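SusD superfamily protein (Bacteroides thetaiotaomicron VPI-5482, PDB 3HDX) probably binds polysaccharides at the outer membrane for uptake by a partner transporter, as other members of the SusD family do. Local coordinates at residues N195-Y200 against S228-K233; L203-A208 against I358-L363; G211-A216 against R370-C375; A221-H226 against E364-L369. All blocks are in the same frame, centred on the assembly; numbering follows the deposited sequence. Where two conformers were deposited one is given.

Contact 1. Residues N195-Y200 against S228-K233; sequences NKLSAY and SEINAK
L197 and I230 mark the closest backbone approach, with CA atoms 7.7 Å apart, where the first turn of helix 196-209 faces the irregular loop 228-233. I230 does the joining from the loop side, and both its branches reach N195 and L197. CG1 sits between the backbone N and the carbonyl carbon (chi1 67°), and from there CD1 extends to the flank of L197, 3.8 Å from L197 CD1. The other branch, CG2, lies closest to the amide of N195, 3.6 Å from N195 OD1, so an aliphatic methyl rests on a group whose oxygen is already employed. N195 is the N-cap of the helix: its OD1 accepts from S198 N at 3.0 Å, the donor standing 48° above the carbonyl plane, and more weakly from L197 N. In return N195 N donates to S198 OG at 2.9 Å, and the two residues form a capping box. The capping bonds hold the amide in place, and I230 packs on it through CG2 and CD1, crossing it at about a right angle. S198 OG also bonds to I258 O, tying the cap to the chain just before strand 259-261. L197 also touches F222 and H226 of helix 213-226, and A199 packs on L163 and I167 of helix 152-169; the loop thus closes over the start of a helix held between its two neighbours in the chain.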
loop_
_atom_site.group_PDB
_atom_site.type_symbol
_atom_site.label_atom_id
_atom_site.label_comp_id
_atom_site.label_asym_id
_atom_site.label_seq_id
_atom_site.Cartn_x
_atom_site.Cartn_y
_atom_site.Cartn_z
ATOM N N ASN A 195 4.216 8.744 10.373
ATOM C CA ASN A 195 4.287 10.166 10.682
ATOM C C ASN A 195 2.979 10.844 10.308
ATOM O O ASN A 195 2.026 10.207 9.807
ATOM C CB ASN A 195 5.530 10.769 9.987
ATOM C CG ASN A 195 5.447 10.721 8.459
ATOM O OD1 ASN A 195 4.527 11.286 7.879
ATOM N ND2 ASN A 195 6.427 10.069 7.814
ATOM N N LYS A 196 2.905 12.147 10.543
ATOM C CA LYS A 196 1.658 12.871 10.301
ATOM C C LYS A 196 1.193 12.713 8.839
ATOM O O LYS A 196 -0.024 12.550 8.574
ATOM C CB LYS A 196 1.793 14.341 10.634
ATOM C CG LYS A 196 0.479 15.095 10.769
ATOM C CD LYS A 196 0.649 16.619 10.832
ATOM C CE LYS A 196 1.401 17.178 12.027
ATOM N NZ LYS A 196 0.667 16.860 13.310
ATOM N N LEU A 197 2.142 12.788 7.893
ATOM C CA LEU A 197 1.803 12.648 6.470
ATOM C C LEU A 197 1.400 11.221 6.097
ATOM O O LEU A 197 0.560 11.020 5.196
ATOM C CB LEU A 197 2.865 13.222 5.553
ATOM C CG LEU A 197 3.145 14.715 5.766
ATOM C CD1 LEU A 197 4.152 15.253 4.670
ATOM C CD2 LEU A 197 1.801 15.542 5.773
ATOM N N SER A 198 1.969 10.231 6.799
ATOM C CA SER A 198 1.509 8.834 6.625
ATOM C C SER A 198 -0.011 8.785 6.865
ATOM O O SER A 198 -0.773 8.224 6.072
ATOM C CB SER A 198 2.204 7.900 7.622
ATOM O OG SER A 198 3.611 8.069 7.631
ATOM N N ALA A 199 -0.467 9.399 7.957
ATOM C CA ALA A 199 -1.922 9.417 8.283
ATOM C C ALA A 199 -2.728 10.141 7.215
ATOM O O ALA A 199 -3.781 9.665 6.782
ATOM C CB ALA A 199 -2.170 10.019 9.675
ATOM N N TYR A 200 -2.235 11.312 6.794
ATOM C CA TYR A 200 -2.901 12.032 5.689
ATOM C C TYR A 200 -2.995 11.203 4.407
ATOM O O TYR A 200 -3.983 11.322 3.681
ATOM C CB TYR A 200 -2.266 13.399 5.412
ATOM C CG TYR A 200 -2.715 14.517 6.330
ATOM C CD1 TYR A 200 -3.990 15.037 6.230
ATOM C CD2 TYR A 200 -1.873 15.040 7.296
ATOM C CE1 TYR A 200 -4.418 16.076 7.050
ATOM C CE2 TYR A 200 -2.276 16.119 8.103
ATOM C CZ TYR A 200 -3.540 16.617 7.996
ATOM O OH TYR A 200 -3.978 17.636 8.787
ATOM N N SER A 228 8.573 18.250 2.557
ATOM C CA SER A 228 9.908 18.562 3.135
ATOM C C SER A 228 9.952 18.344 4.645
ATOM O O SER A 228 11.024 18.034 5.188
ATOM C CB SER A 228 10.386 19.981 2.789
ATOM O OG SER A 228 9.581 20.933 3.425
ATOM N N GLU A 229 8.808 18.432 5.325
ATOM C CA GLU A 229 8.787 18.265 6.794
ATOM C C GLU A 229 9.172 16.858 7.233
ATOM O O GLU A 229 9.648 16.675 8.345
ATOM C CB GLU A 229 7.413 18.601 7.369
ATOM C CG GLU A 229 6.917 20.015 7.119
ATOM C CD GLU A 229 7.540 21.047 8.027
ATOM O OE1 GLU A 229 8.382 20.661 8.896
ATOM O OE2 GLU A 229 7.174 22.249 7.831
ATOM N N ILE A 230 8.907 15.864 6.377
ATOM C CA ILE A 230 9.257 14.468 6.647
ATOM C C ILE A 230 10.447 14.000 5.804
ATOM O O ILE A 230 10.810 12.814 5.822
ATOM C CB ILE A 230 8.038 13.542 6.434
ATOM C CG1 ILE A 230 7.611 13.465 4.953
ATOM C CG2 ILE A 230 6.838 13.978 7.290
ATOM C CD1 ILE A 230 6.639 12.320 4.672
ATOM N N ASN A 231 11.043 14.936 5.052
ATOM C CA ASN A 231 12.134 14.642 4.137
ATOM C C ASN A 231 11.735 13.666 3.004
ATOM O O ASN A 231 12.503 12.780 2.651
ATOM C CB ASN A 231 13.386 14.145 4.882
ATOM C CG ASN A 231 14.642 14.223 4.027
ATOM O OD1 ASN A 231 14.818 15.165 3.241
ATOM N ND2 ASN A 231 15.528 13.249 4.196
ATOM N N ALA A 232 10.509 13.819 2.504
ATOM C CA ALA A 232 10.008 13.032 1.382
ATOM C C ALA A 232 10.250 13.811 0.089
ATOM O O ALA A 232 9.993 15.017 0.009
ATOM C CB ALA A 232 8.526 12.695 1.544
ATOM N N LYS A 233 10.728 13.093 -0.913
ATOM C CA LYS A 233 11.093 13.657 -2.216
ATOM C C LYS A 233 10.565 12.786 -3.338
ATOM O O LYS A 233 10.076 11.672 -3.105
ATOM C CB LYS A 233 12.628 13.706 -2.316
ATOM C CG LYS A 233 13.307 14.547 -1.219
ATOM C CD LYS A 233 14.821 14.505 -1.270
ATOM C CE LYS A 233 15.446 15.376 -0.186
ATOM N NZ LYS A 233 16.929 15.250 -0.222
#

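Contact 2. Residues L203-A208 against I358-L363; sequences LAHICA and IVFTRL
An edge-to-face aromatic pair, H205 with F360, joins the alpha-helical body of this SusD-family fold to one of its few strands, 358-361, which pairs antiparallel with 259-261. The edge of F360 is turned toward the face of H205 in an offset arrangement: the ring centroids are 5.8 Å apart and the planes stand at 77°. The nearest atoms are H205 CD2 and F360 CE2, at 4.2 Å. F360 reaches this position because its CG lies anti to the backbone N (chi1 177°), which carries the ring away from the strand and toward helix 196-209. The pair is part of a larger aromatic cluster. W429 stacks on H205 and also meets F360, while F120 of helix 104-129 makes a second edge-to-face contact with F360 and F123 touches both rings. Within this buried cluster the imidazole has a polar anchor: its NE2 is hydrogen-bonded to D365, a residue that is also hydrogen-bonded to the hydroxyl of T361. The carboxylate therefore ties H205 of the helix to T361 and probably restrains the turn of the imidazole about its chi2. The bond runs from H205 NE2 to D365 OD2 over 2.7 Å.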
loop_
_atom_site.group_PDB
_atom_site.type_symbol
_atom_site.label_atom_id
_atom_site.label_comp_id
_atom_site.label_asym_id
_atom_site.label_seq_id
_atom_site.Cartn_x
_atom_site.Cartn_y
_atom_site.Cartn_z
ATOM N N LEU A 203 -5.896 8.895 4.743
ATOM C CA LEU A 203 -7.118 9.713 4.522
ATOM C C LEU A 203 -7.356 9.975 3.046
ATOM O O LEU A 203 -8.462 9.782 2.552
ATOM C CB LEU A 203 -7.074 11.052 5.286
ATOM C CG LEU A 203 -7.335 10.976 6.789
ATOM C CD1 LEU A 203 -7.036 12.345 7.377
ATOM C CD2 LEU A 203 -8.791 10.621 7.042
ATOM N N ALA A 204 -6.310 10.411 2.345
ATOM C CA ALA A 204 -6.449 10.706 0.918
ATOM C C ALA A 204 -6.977 9.492 0.140
ATOM O O ALA A 204 -7.869 9.614 -0.683
ATOM C CB ALA A 204 -5.101 11.193 0.309
ATOM N N HIS A 205 -6.378 8.342 0.415
ATOM C CA HIS A 205 -6.786 7.106 -0.246
ATOM C C HIS A 205 -8.161 6.589 0.168
ATOM O O HIS A 205 -8.863 6.004 -0.664
ATOM C CB HIS A 205 -5.679 6.055 -0.186
ATOM C CG HIS A 205 -4.651 6.240 -1.251
ATOM N ND1 HIS A 205 -4.960 6.052 -2.584
ATOM C CD2 HIS A 205 -3.331 6.557 -1.198
ATOM C CE1 HIS A 205 -3.873 6.269 -3.306
ATOM N NE2 HIS A 205 -2.876 6.593 -2.495
ATOM N N ILE A 206 -8.523 6.694 1.453
ATOM C CA ILE A 206 -9.871 6.312 1.873
ATOM C C ILE A 206 -10.863 7.167 1.078
ATOM O O ILE A 206 -11.821 6.652 0.488
ATOM C CB ILE A 206 -10.130 6.562 3.372
ATOM C CG1 ILE A 206 -9.322 5.577 4.232
ATOM C CG2 ILE A 206 -11.638 6.442 3.686
ATOM C CD1 ILE A 206 -9.179 5.967 5.745
ATOM N N CYS A 207 -10.605 8.474 1.047
ATOM C CA CYS A 207 -11.514 9.382 0.337
ATOM C C CYS A 207 -11.620 9.047 -1.143
ATOM O O CYS A 207 -12.716 9.008 -1.696
ATOM C CB CYS A 207 -11.133 10.851 0.577
ATOM S SG CYS A 207 -11.321 11.361 2.306
ATOM N N ALA A 208 -10.495 8.810 -1.804
ATOM C CA ALA A 208 -10.546 8.450 -3.213
ATOM C C ALA A 208 -11.324 7.134 -3.446
ATOM O O ALA A 208 -12.097 7.033 -4.393
ATOM C CB ALA A 208 -9.111 8.312 -3.807
ATOM N N ILE A 358 7.848 -2.896 2.167
ATOM C CA ILE A 358 6.568 -2.563 1.568
ATOM C C ILE A 358 6.500 -1.026 1.505
ATOM O O ILE A 358 6.774 -0.331 2.513
ATOM C CB ILE A 358 5.395 -3.120 2.390
ATOM C CG1 ILE A 358 5.370 -4.639 2.369
ATOM C CG2 ILE A 358 4.046 -2.522 1.893
ATOM C CD1 ILE A 358 4.512 -5.235 3.469
ATOM N N VAL A 359 6.188 -0.495 0.320
ATOM C CA VAL A 359 6.003 0.944 0.135
ATOM C C VAL A 359 4.549 1.163 -0.222
ATOM O O VAL A 359 4.126 0.948 -1.365
ATOM C CB VAL A 359 6.929 1.536 -0.899
ATOM C CG1 VAL A 359 6.627 3.046 -1.081
ATOM C CG2 VAL A 359 8.433 1.255 -0.523
ATOM N N PHE A 360 3.755 1.520 0.794
ATOM C CA PHE A 360 2.359 1.776 0.548
ATOM C C PHE A 360 2.177 3.005 -0.318
ATOM O O PHE A 360 1.376 2.987 -1.240
ATOM C CB PHE A 360 1.556 1.858 1.841
ATOM C CG PHE A 360 0.123 2.197 1.617
ATOM C CD1 PHE A 360 -0.787 1.238 1.153
ATOM C CD2 PHE A 360 -0.333 3.492 1.790
ATOM C CE1 PHE A 360 -2.148 1.607 0.922
ATOM C CE2 PHE A 360 -1.668 3.816 1.555
ATOM C CZ PHE A 360 -2.538 2.890 1.102
ATOM N N THR A 361 2.899 4.074 0.019
ATOM C CA THR A 361 2.834 5.309 -0.736
ATOM C C THR A 361 4.122 6.104 -0.654
ATOM O O THR A 361 4.974 5.921 0.216
ATOM C CB THR A 361 1.626 6.176 -0.312
ATOM O OG1 THR A 361 1.431 7.250 -1.253
ATOM C CG2 THR A 361 1.756 6.730 1.106
ATOM N N ARG A 362 4.217 6.998 -1.609
ATOM C CA ARG A 362 5.333 7.873 -1.857
ATOM C C ARG A 362 4.807 9.056 -2.671
ATOM O O ARG A 362 3.672 9.031 -3.170
ATOM C CB ARG A 362 6.475 7.140 -2.578
ATOM C CG ARG A 362 6.078 6.447 -3.889
ATOM C CD ARG A 362 7.228 5.518 -4.315
ATOM N NE ARG A 362 6.958 4.749 -5.538
ATOM C CZ ARG A 362 7.239 5.159 -6.773
ATOM N NH1 ARG A 362 7.705 6.371 -7.014
ATOM N NH2 ARG A 362 7.008 4.353 -7.791
ATOM N N LEU A 363 5.648 10.078 -2.849
ATOM C CA LEU A 363 5.180 11.314 -3.499
ATOM C C LEU A 363 4.575 11.127 -4.878
ATOM O O LEU A 363 3.594 11.790 -5.229
ATOM C CB LEU A 363 6.238 12.437 -3.528
ATOM C CG LEU A 363 6.279 13.275 -2.245
ATOM C CD1 LEU A 363 7.480 14.218 -2.252
ATOM C CD2 LEU A 363 4.998 14.040 -1.998
#

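Contact 3. Residues G211-A216 against R370-C375; sequences GNYAEA and RAEALC
E372 OE2 is gripped by two groups, the phenol of Y213 and R436 NE in a salt bridge, where the start of helix 213-226 packs against helix 363-376 in the helical, TPR-like part of the SusD fold. The Y213 OH donates to E372 OE2 over only 2.5 Å, a short bond that uses the anti lone pair, the one facing away from OE1. The carboxylate oxygen lies near the plane of the phenol at its edge, while ring and carboxylate planes are 62° apart. E372 gets there by an extended chain, its CG anti to the backbone N (chi1 169°). The positive charge of R436 would be expected to favour the ionised carboxylate, which keeps OE2 an acceptor for the phenol.

Nearer the backbone the same ring lies against A373, and the two CA atoms of Y213 and A373 come within 5.0 Å, an approach that the small alanine side chain permits. A216, one turn further along, adds a methyl-to-methyl contact. N212, the N-cap, accepts E215 N through its OD1 at the start of the turn bearing Y213. Beside the hydroxyl bond, Y213 CD1 rests 3.5 Å from A373 CA and 3.7 Å from A373 CB.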
loop_
_atom_site.group_PDB
_atom_site.type_symbol
_atom_site.label_atom_id
_atom_site.label_comp_id
_atom_site.label_asym_id
_atom_site.label_seq_id
_atom_site.Cartn_x
_atom_site.Cartn_y
_atom_site.Cartn_z
ATOM N N GLY A 211 -14.877 7.741 -3.545
ATOM C CA GLY A 211 -15.295 8.730 -4.537
ATOM C C GLY A 211 -15.400 10.145 -4.017
ATOM O O GLY A 211 -15.950 11.010 -4.708
ATOM N N ASN A 212 -14.857 10.387 -2.817
ATOM C CA ASN A 212 -14.873 11.722 -2.197
ATOM C C ASN A 212 -13.613 12.439 -2.630
ATOM O O ASN A 212 -12.654 12.594 -1.869
ATOM C CB ASN A 212 -14.977 11.648 -0.686
ATOM C CG ASN A 212 -15.102 13.054 -0.021
ATOM O OD1 ASN A 212 -14.966 14.134 -0.664
ATOM N ND2 ASN A 212 -15.369 13.024 1.276
ATOM N N TYR A 213 -13.628 12.879 -3.887
ATOM C CA TYR A 213 -12.449 13.505 -4.453
ATOM C C TYR A 213 -12.143 14.912 -3.980
ATOM O O TYR A 213 -11.006 15.300 -4.043
ATOM C CB TYR A 213 -12.472 13.370 -5.980
ATOM C CG TYR A 213 -12.169 11.946 -6.444
ATOM C CD1 TYR A 213 -10.891 11.445 -6.349
ATOM C CD2 TYR A 213 -13.154 11.134 -7.023
ATOM C CE1 TYR A 213 -10.572 10.184 -6.809
ATOM C CE2 TYR A 213 -12.840 9.851 -7.496
ATOM C CZ TYR A 213 -11.531 9.389 -7.390
ATOM O OH TYR A 213 -11.147 8.143 -7.867
ATOM N N ALA A 214 -13.145 15.657 -3.534
ATOM C CA ALA A 214 -12.886 16.965 -2.941
ATOM C C ALA A 214 -11.920 16.816 -1.742
ATOM O O ALA A 214 -10.911 17.517 -1.659
ATOM C CB ALA A 214 -14.205 17.657 -2.514
ATOM N N GLU A 215 -12.212 15.867 -0.859
ATOM C CA GLU A 215 -11.360 15.607 0.302
ATOM C C GLU A 215 -10.040 14.945 -0.111
ATOM O O GLU A 215 -8.948 15.312 0.404
ATOM C CB GLU A 215 -12.082 14.815 1.387
ATOM C CG GLU A 215 -13.206 15.607 2.021
ATOM C CD GLU A 215 -13.928 14.855 3.181
ATOM O OE1 GLU A 215 -13.507 13.801 3.644
ATOM O OE2 GLU A 215 -14.981 15.293 3.619
ATOM N N ALA A 216 -10.090 14.028 -1.093
ATOM C CA ALA A 216 -8.860 13.399 -1.558
ATOM C C ALA A 216 -7.876 14.451 -2.106
ATOM O O ALA A 216 -6.672 14.367 -1.880
ATOM C CB ALA A 216 -9.130 12.332 -2.628
ATOM N N ARG A 370 -3.648 13.138 -6.752
ATOM C CA ARG A 370 -4.116 14.513 -6.882
ATOM C C ARG A 370 -4.629 14.796 -8.309
ATOM O O ARG A 370 -5.656 15.449 -8.459
ATOM C CB ARG A 370 -3.036 15.518 -6.465
ATOM C CG ARG A 370 -3.597 16.900 -6.318
ATOM C CD ARG A 370 -2.535 17.847 -5.917
ATOM N NE ARG A 370 -3.065 19.157 -5.612
ATOM C CZ ARG A 370 -2.302 20.138 -5.141
ATOM N NH1 ARG A 370 -0.992 19.940 -4.876
ATOM N NH2 ARG A 370 -2.878 21.302 -4.868
ATOM N N ALA A 371 -3.878 14.354 -9.318
ATOM C CA ALA A 371 -4.316 14.480 -10.726
ATOM C C ALA A 371 -5.669 13.794 -10.965
ATOM O O ALA A 371 -6.583 14.378 -11.542
ATOM C CB ALA A 371 -3.232 13.986 -11.683
ATOM N N GLU A 372 -5.801 12.562 -10.495
ATOM C CA GLU A 372 -7.048 11.821 -10.578
ATOM C C GLU A 372 -8.196 12.619 -9.937
ATOM O O GLU A 372 -9.261 12.771 -10.554
ATOM C CB GLU A 372 -6.850 10.467 -9.887
ATOM C CG GLU A 372 -8.068 9.590 -9.616
ATOM C CD GLU A 372 -7.718 8.340 -8.809
ATOM O OE1 GLU A 372 -6.523 7.911 -8.787
ATOM O OE2 GLU A 372 -8.658 7.778 -8.215
ATOM N N ALA A 373 -7.961 13.128 -8.720
ATOM C CA ALA A 373 -8.970 13.882 -7.975
ATOM C C ALA A 373 -9.393 15.163 -8.709
ATOM O O ALA A 373 -10.569 15.457 -8.830
ATOM C CB ALA A 373 -8.483 14.195 -6.543
ATOM N N LEU A 374 -8.415 15.864 -9.265
ATOM C CA LEU A 374 -8.679 17.115 -9.979
ATOM C C LEU A 374 -9.532 16.841 -11.225
ATOM O O LEU A 374 -10.497 17.554 -11.485
ATOM C CB LEU A 374 -7.388 17.858 -10.316
ATOM C CG LEU A 374 -6.734 18.531 -9.116
ATOM C CD1 LEU A 374 -5.288 18.898 -9.411
ATOM C CD2 LEU A 374 -7.547 19.772 -8.680
ATOM N N CYS A 375 -9.232 15.757 -11.951
ATOM C CA CYS A 375 -10.104 15.357 -13.064
ATOM C C CYS A 375 -11.509 15.036 -12.604
ATOM O O CYS A 375 -12.500 15.477 -13.228
ATOM C CB CYS A 375 -9.548 14.159 -13.779
ATOM S SG CYS A 375 -8.108 14.547 -14.770
#

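Contact 4. Residues A221-H226 against E364-L369; sequences AFIIDH and EDITLL
I366 CG2 is the methyl on which two isoleucines of the facing helix close. It stands 4.0 Å from I223 CB and 4.1 Å from I224 CG1. I223 and I366 cross at about a right angle, and the CD1 end of I223 also comes against both CG2 and CD1 of I366. I224, by contrast, slides past I366 in the opposite direction and continues toward T367, where its CD1 lies 3.8 Å from T367 OG1. That approach is a van der Waals one: the hydroxyl has its polar partners in L363 O, one turn back in its own helix, and in Y234 OH. With CG1 anti to the carbonyl carbon (chi1 -69°), I224 directs its longer branch across the gap.

In the next shell, Y200 of helix 196-209 packs on I223, and T361 lies against I366. Y386 and I390 of helix 380-391 pack on T367 from their side. At the far flank of helix 213-226, H226 ND1 donates to F222 O at 2.8 Å, while that nitrogen also sits over the centre of the F222 ring; this links H226 back to F222, four residues earlier.

The helix segments approach to 9.5 Å between axes. They form an inclined helix pair, directions 135° apart, packed through branched aliphatic side chains, in keeping with the TPR-like helical framework of SusD proteins.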
loop_
_atom_site.group_PDB
_atom_site.type_symbol
_atom_site.label_atom_id
_atom_site.label_comp_id
_atom_site.label_asym_id
_atom_site.label_seq_id
_atom_site.Cartn_x
_atom_site.Cartn_y
_atom_site.Cartn_z
ATOM N N ALA A 221 -2.966 17.365 -1.571
ATOM C CA ALA A 221 -2.317 18.693 -1.623
ATOM C C ALA A 221 -1.529 18.961 -0.343
ATOM O O ALA A 221 -0.385 19.382 -0.373
ATOM C CB ALA A 221 -3.360 19.804 -1.875
ATOM N N PHE A 222 -2.116 18.628 0.789
ATOM C CA PHE A 222 -1.473 18.883 2.073
ATOM C C PHE A 222 -0.161 18.096 2.157
ATOM O O PHE A 222 0.872 18.600 2.586
ATOM C CB PHE A 222 -2.394 18.531 3.247
ATOM C CG PHE A 222 -1.873 18.980 4.560
ATOM C CD1 PHE A 222 -2.185 20.255 5.026
ATOM C CD2 PHE A 222 -1.035 18.177 5.309
ATOM C CE1 PHE A 222 -1.654 20.723 6.250
ATOM C CE2 PHE A 222 -0.455 18.631 6.511
ATOM C CZ PHE A 222 -0.800 19.912 6.994
ATOM N N ILE A 223 -0.212 16.841 1.735
ATOM C CA ILE A 223 0.973 15.996 1.720
ATOM C C ILE A 223 2.100 16.554 0.847
ATOM O O ILE A 223 3.250 16.671 1.275
ATOM C CB ILE A 223 0.623 14.536 1.287
ATOM C CG1 ILE A 223 -0.320 13.882 2.294
ATOM C CG2 ILE A 223 1.894 13.701 1.144
ATOM C CD1 ILE A 223 -1.102 12.701 1.684
ATOM N N ILE A 224 1.743 16.912 -0.382
ATOM C CA ILE A 224 2.706 17.460 -1.328
ATOM C C ILE A 224 3.327 18.738 -0.795
ATOM O O ILE A 224 4.563 18.929 -0.870
ATOM C CB ILE A 224 2.027 17.720 -2.698
ATOM C CG1 ILE A 224 1.671 16.371 -3.355
ATOM C CG2 ILE A 224 2.927 18.552 -3.630
ATOM C CD1 ILE A 224 0.607 16.422 -4.444
ATOM N N ASP A 225 2.474 19.577 -0.213
ATOM C CA ASP A 225 2.926 20.876 0.295
ATOM C C ASP A 225 3.748 20.780 1.571
ATOM O O ASP A 225 4.419 21.738 1.894
ATOM C CB ASP A 225 1.757 21.840 0.448
ATOM C CG ASP A 225 1.106 22.205 -0.885
ATOM O OD1 ASP A 225 1.794 22.108 -1.940
ATOM O OD2 ASP A 225 -0.096 22.580 -0.853
ATOM N N HIS A 226 3.663 19.677 2.312
ATOM C CA HIS A 226 4.462 19.504 3.516
ATOM C C HIS A 226 5.510 18.406 3.424
ATOM O O HIS A 226 6.106 18.046 4.450
ATOM C CB HIS A 226 3.527 19.243 4.696
ATOM C CG HIS A 226 2.673 20.418 5.019
ATOM N ND1 HIS A 226 1.529 20.699 4.322
ATOM C CD2 HIS A 226 2.878 21.461 5.862
ATOM C CE1 HIS A 226 0.993 21.808 4.805
ATOM N NE2 HIS A 226 1.792 22.291 5.746
ATOM N N GLU A 364 5.111 10.193 -5.652
ATOM C CA GLU A 364 4.590 9.993 -7.019
ATOM C C GLU A 364 3.136 9.484 -6.985
ATOM O O GLU A 364 2.303 9.865 -7.822
ATOM C CB GLU A 364 5.474 9.040 -7.844
ATOM C CG GLU A 364 6.880 9.578 -8.192
ATOM C CD GLU A 364 7.905 9.520 -7.081
ATOM O OE1 GLU A 364 7.583 9.051 -5.950
ATOM O OE2 GLU A 364 9.051 9.912 -7.365
ATOM N N ASP A 365 2.858 8.579 -6.051
ATOM C CA ASP A 365 1.490 8.065 -5.846
ATOM C C ASP A 365 0.529 9.218 -5.520
ATOM O O ASP A 365 -0.493 9.393 -6.180
ATOM C CB ASP A 365 1.441 7.000 -4.764
ATOM C CG ASP A 365 0.014 6.659 -4.340
ATOM O OD1 ASP A 365 -0.849 6.478 -5.234
ATOM O OD2 ASP A 365 -0.244 6.599 -3.106
ATOM N N ILE A 366 0.897 9.997 -4.500
ATOM C CA ILE A 366 0.050 11.082 -4.030
ATOM C C ILE A 366 -0.141 12.175 -5.102
ATOM O O ILE A 366 -1.225 12.730 -5.237
ATOM C CB ILE A 366 0.577 11.669 -2.703
ATOM C CG1 ILE A 366 0.587 10.588 -1.589
ATOM C CG2 ILE A 366 -0.246 12.880 -2.255
ATOM C CD1 ILE A 366 -0.724 9.926 -1.259
ATOM N N THR A 367 0.905 12.428 -5.894
ATOM C CA THR A 367 0.848 13.391 -6.985
ATOM C C THR A 367 -0.086 12.931 -8.080
ATOM O O THR A 367 -0.927 13.718 -8.546
ATOM C CB THR A 367 2.259 13.701 -7.493
ATOM O OG1 THR A 367 3.021 14.217 -6.387
ATOM C CG2 THR A 367 2.260 14.681 -8.696
ATOM N N LEU A 368 -0.026 11.640 -8.411
ATOM C CA LEU A 368 -0.948 11.088 -9.436
ATOM C C LEU A 368 -2.363 11.021 -8.872
ATOM O O LEU A 368 -3.323 11.242 -9.602
ATOM C CB LEU A 368 -0.474 9.721 -9.996
ATOM C CG LEU A 368 0.816 9.787 -10.812
ATOM C CD1 LEU A 368 1.432 8.369 -11.038
ATOM C CD2 LEU A 368 0.599 10.554 -12.155
ATOM N N LEU A 369 -2.504 10.765 -7.567
ATOM C CA LEU A 369 -3.834 10.743 -6.909
ATOM C C LEU A 369 -4.455 12.118 -7.011
ATOM O O LEU A 369 -5.662 12.252 -7.241
ATOM C CB LEU A 369 -3.704 10.250 -5.448
ATOM C CG LEU A 369 -5.063 10.006 -4.782
ATOM C CD1 LEU A 369 -5.815 8.802 -5.430
ATOM C CD2 LEU A 369 -4.858 9.820 -3.246
#

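All four contacts use helix 196-209 or helix 213-226; contacts 2 to 4 set them against strand 358-361 and helix 363-376, contact 1 against loop 228-233. Contacts 1 and 2 share helix 196-209, their centres about 12 Å apart; contacts 3 and 4 share both of their helices, about 11 Å apart, with contact 4 nested inside the loop that contact 3 closes. Every pair except 3 and 4 alternates its segments along the chain. Contact 2 lies nearest the chain's centre, about 7 Å from it, and touches all three others. Contact 2 thus joins the two SusD-type family regions, and contacts 3 and 4 bind helix 213-226 to the later one.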